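Local structure of hypothetical protein Atu2648 (Agrobacterium tumefaciens str. C58, 1ZCE) at residues W14-E17 with M18-A21. The protein is of unknown function but has an EVE domain, related to ASCH and PUA domains, and may bind nucleic acid. Residues are numbered along the deposited sequence; the frame is centred on the assembly and turned at random.
Sequences WSWE and MQKA
This is a local contact at the N-terminus of helix 16-22, the first helix of the EVE domain: S15 caps it, the W14 indole packs on M18 and bonds to Q19, and W16 and K20, one turn apart, stack side chain on side chain. S15 is the N-cap: its OG accepts from M18 N at 3.2 Å, while its carbonyl O takes Q19 N at 2.9 Å as the helical ladder begins. The W14 indole lies against the side of this first turn. M18 CB sits almost squarely over the six-membered ring, 3.8 Å from its centroid, a CH-pi contact; the selenium of this selenomethionine makes an oblique Met-aromatic contact with the same ring, 4.8 Å from the centroid. At the indole edge, W14 NE1 donates a nearly straight bond (172°) to Q19 OE1 at 2.8 Å, reaching the oxygen from above the amide plane. The Q19 chain bends at chi2 (61°), and its amide stands 73° from the indole plane. On W16, K20 lays its methylenes over one indole face, CG 3.8 Å from the six-membered centroid. K20 NZ and W16 NE1 both bind D93, so the long salt bridge to E17 OE2 (3.8 Å from K20 NZ) is secondary. W16 is buried against the sheet, meeting F52, V62, V65 and A90 on strands 49-54, 60-73 and 84-99, while W14 and Q19 touch E27 of edge strand 27-28.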
ATOM      1  N   TRP A  14       4.984  12.120  -2.765  1.00  9.32           N
ATOM      2  CA  TRP A  14       4.035  11.463  -3.651  1.00  8.57           C
ATOM      3  C   TRP A  14       2.710  11.287  -2.920  1.00  8.58           C
ATOM      4  O   TRP A  14       2.559  10.401  -2.075  1.00  8.46           O
ATOM      5  CB  TRP A  14       4.590  10.108  -4.091  1.00  7.29           C
ATOM      6  CG  TRP A  14       3.767   9.467  -5.155  1.00  6.48           C
ATOM      7  CD1 TRP A  14       2.964   8.372  -5.025  1.00  7.26           C
ATOM      8  CD2 TRP A  14       3.642   9.898  -6.516  1.00  6.93           C
ATOM      9  NE1 TRP A  14       2.346   8.094  -6.218  1.00  6.22           N
ATOM     10  CE2 TRP A  14       2.745   9.016  -7.152  1.00  7.02           C
ATOM     11  CE3 TRP A  14       4.202  10.948  -7.258  1.00  8.79           C
ATOM     12  CZ2 TRP A  14       2.391   9.149  -8.504  1.00  6.70           C
ATOM     13  CZ3 TRP A  14       3.853  11.081  -8.598  1.00  8.25           C
ATOM     14  CH2 TRP A  14       2.956  10.186  -9.207  1.00  8.46           C
ATOM     15  N   SER A  15       1.749  12.140  -3.256  1.00  8.18           N
ATOM     16  CA  SER A  15       0.444  12.111  -2.611  1.00  8.34           C
ATOM     17  C   SER A  15      -0.569  11.243  -3.337  1.00  7.48           C
ATOM     18  O   SER A  15      -0.386  10.869  -4.499  1.00  7.05           O
ATOM     19  CB  SER A  15      -0.123  13.524  -2.516  1.00  9.47           C
ATOM     20  OG  SER A  15      -0.460  13.989  -3.811  1.00 10.79           O
ATOM     21  N   TRP A  16      -1.653  10.950  -2.631  1.00  6.60           N
ATOM     22  CA  TRP A  16      -2.742  10.158  -3.170  1.00  7.28           C
ATOM     23  C   TRP A  16      -3.303  10.856  -4.412  1.00  7.13           C
ATOM     24  O   TRP A  16      -3.653  10.204  -5.393  1.00  7.55           O
ATOM     25  CB  TRP A  16      -3.823   9.998  -2.098  1.00  5.91           C
ATOM     26  CG  TRP A  16      -5.079   9.344  -2.567  1.00  6.47           C
ATOM     27  CD1 TRP A  16      -6.341   9.843  -2.450  1.00  7.09           C
ATOM     28  CD2 TRP A  16      -5.206   8.074  -3.215  1.00  6.13           C
ATOM     29  NE1 TRP A  16      -7.250   8.968  -2.985  1.00  7.27           N
ATOM     30  CE2 TRP A  16      -6.581   7.870  -3.464  1.00  5.91           C
ATOM     31  CE3 TRP A  16      -4.292   7.086  -3.613  1.00  7.04           C
ATOM     32  CZ2 TRP A  16      -7.071   6.721  -4.090  1.00  7.50           C
ATOM     33  CZ3 TRP A  16      -4.781   5.940  -4.238  1.00  6.86           C
ATOM     34  CH2 TRP A  16      -6.158   5.770  -4.470  1.00  6.57           C
ATOM     35  N   GLU A  17      -3.382  12.184  -4.375  1.00  8.64           N
ATOM     36  CA  GLU A  17      -3.893  12.929  -5.519  1.00  9.23           C
ATOM     37  C   GLU A  17      -3.001  12.689  -6.734  1.00  9.00           C
ATOM     38  O   GLU A  17      -3.492  12.493  -7.843  1.00  8.33           O
ATOM     39  CB  GLU A  17      -3.960  14.423  -5.197  1.00 11.99           C
ATOM     40  CG  GLU A  17      -5.024  14.793  -4.171  1.00 17.47           C
ATOM     41  CD  GLU A  17      -6.439  14.647  -4.704  1.00 19.67           C
ATOM     42  OE1 GLU A  17      -7.393  14.811  -3.913  1.00 22.94           O
ATOM     43  OE2 GLU A  17      -6.601  14.374  -5.912  1.00 22.50           O
HETATM   44  N   MSE A  18      -1.687  12.694  -6.523  1.00  7.96           N
HETATM   45  CA  MSE A  18      -0.753  12.458  -7.618  1.00  8.37           C
HETATM   46  C   MSE A  18      -0.904  11.027  -8.129  1.00  6.94           C
HETATM   47  O   MSE A  18      -0.818  10.774  -9.333  1.00  7.71           O
HETATM   48  CB  MSE A  18       0.682  12.701  -7.155  1.00 10.10           C
HETATM   49  CG  MSE A  18       0.963  14.148  -6.774  1.00 11.49           C
HETATM   50 SE   MSE A  18       2.708  14.379  -5.980  1.00 20.50          SE
HETATM   51  CE  MSE A  18       3.680  14.948  -7.541  1.00 19.18           C
ATOM     52  N   GLN A  19      -1.131  10.095  -7.208  1.00  6.31           N
ATOM     53  CA  GLN A  19      -1.308   8.699  -7.576  1.00  6.30           C
ATOM     54  C   GLN A  19      -2.541   8.564  -8.473  1.00  5.96           C
ATOM     55  O   GLN A  19      -2.481   7.933  -9.526  1.00  6.56           O
ATOM     56  CB  GLN A  19      -1.457   7.837  -6.317  1.00  5.56           C
ATOM     57  CG  GLN A  19      -1.597   6.349  -6.600  1.00  6.30           C
ATOM     58  CD  GLN A  19      -0.387   5.777  -7.314  1.00  6.56           C
ATOM     59  OE1 GLN A  19       0.735   5.869  -6.821  1.00  5.51           O
ATOM     60  NE2 GLN A  19      -0.611   5.185  -8.483  1.00  8.94           N
ATOM     61  N   LYS A  20      -3.655   9.165  -8.065  1.00  6.58           N
ATOM     62  CA  LYS A  20      -4.872   9.091  -8.867  1.00  7.48           C
ATOM     63  C   LYS A  20      -4.684   9.734 -10.240  1.00  7.79           C
ATOM     64  O   LYS A  20      -5.232   9.258 -11.235  1.00  9.12           O
ATOM     65  CB  LYS A  20      -6.046   9.755  -8.139  1.00  8.18           C
ATOM     66  CG  LYS A  20      -6.516   8.977  -6.920  1.00  7.96           C
ATOM     67  CD  LYS A  20      -7.806   9.539  -6.350  1.00  9.33           C
ATOM     68  CE  LYS A  20      -7.617  10.930  -5.772  1.00  9.94           C
ATOM     69  NZ  LYS A  20      -8.875  11.402  -5.129  1.00 12.79           N
ATOM     70  N   ALA A  21      -3.896  10.804 -10.292  1.00  7.97           N
ATOM     71  CA  ALA A  21      -3.645  11.509 -11.544  1.00  9.66           C
ATOM     72  C   ALA A  21      -2.938  10.630 -12.574  1.00  9.82           C
ATOM     73  O   ALA A  21      -3.065  10.853 -13.779  1.00 11.23           O
ATOM     74  CB  ALA A  21      -2.829  12.766 -11.280  1.00  9.97           C
TER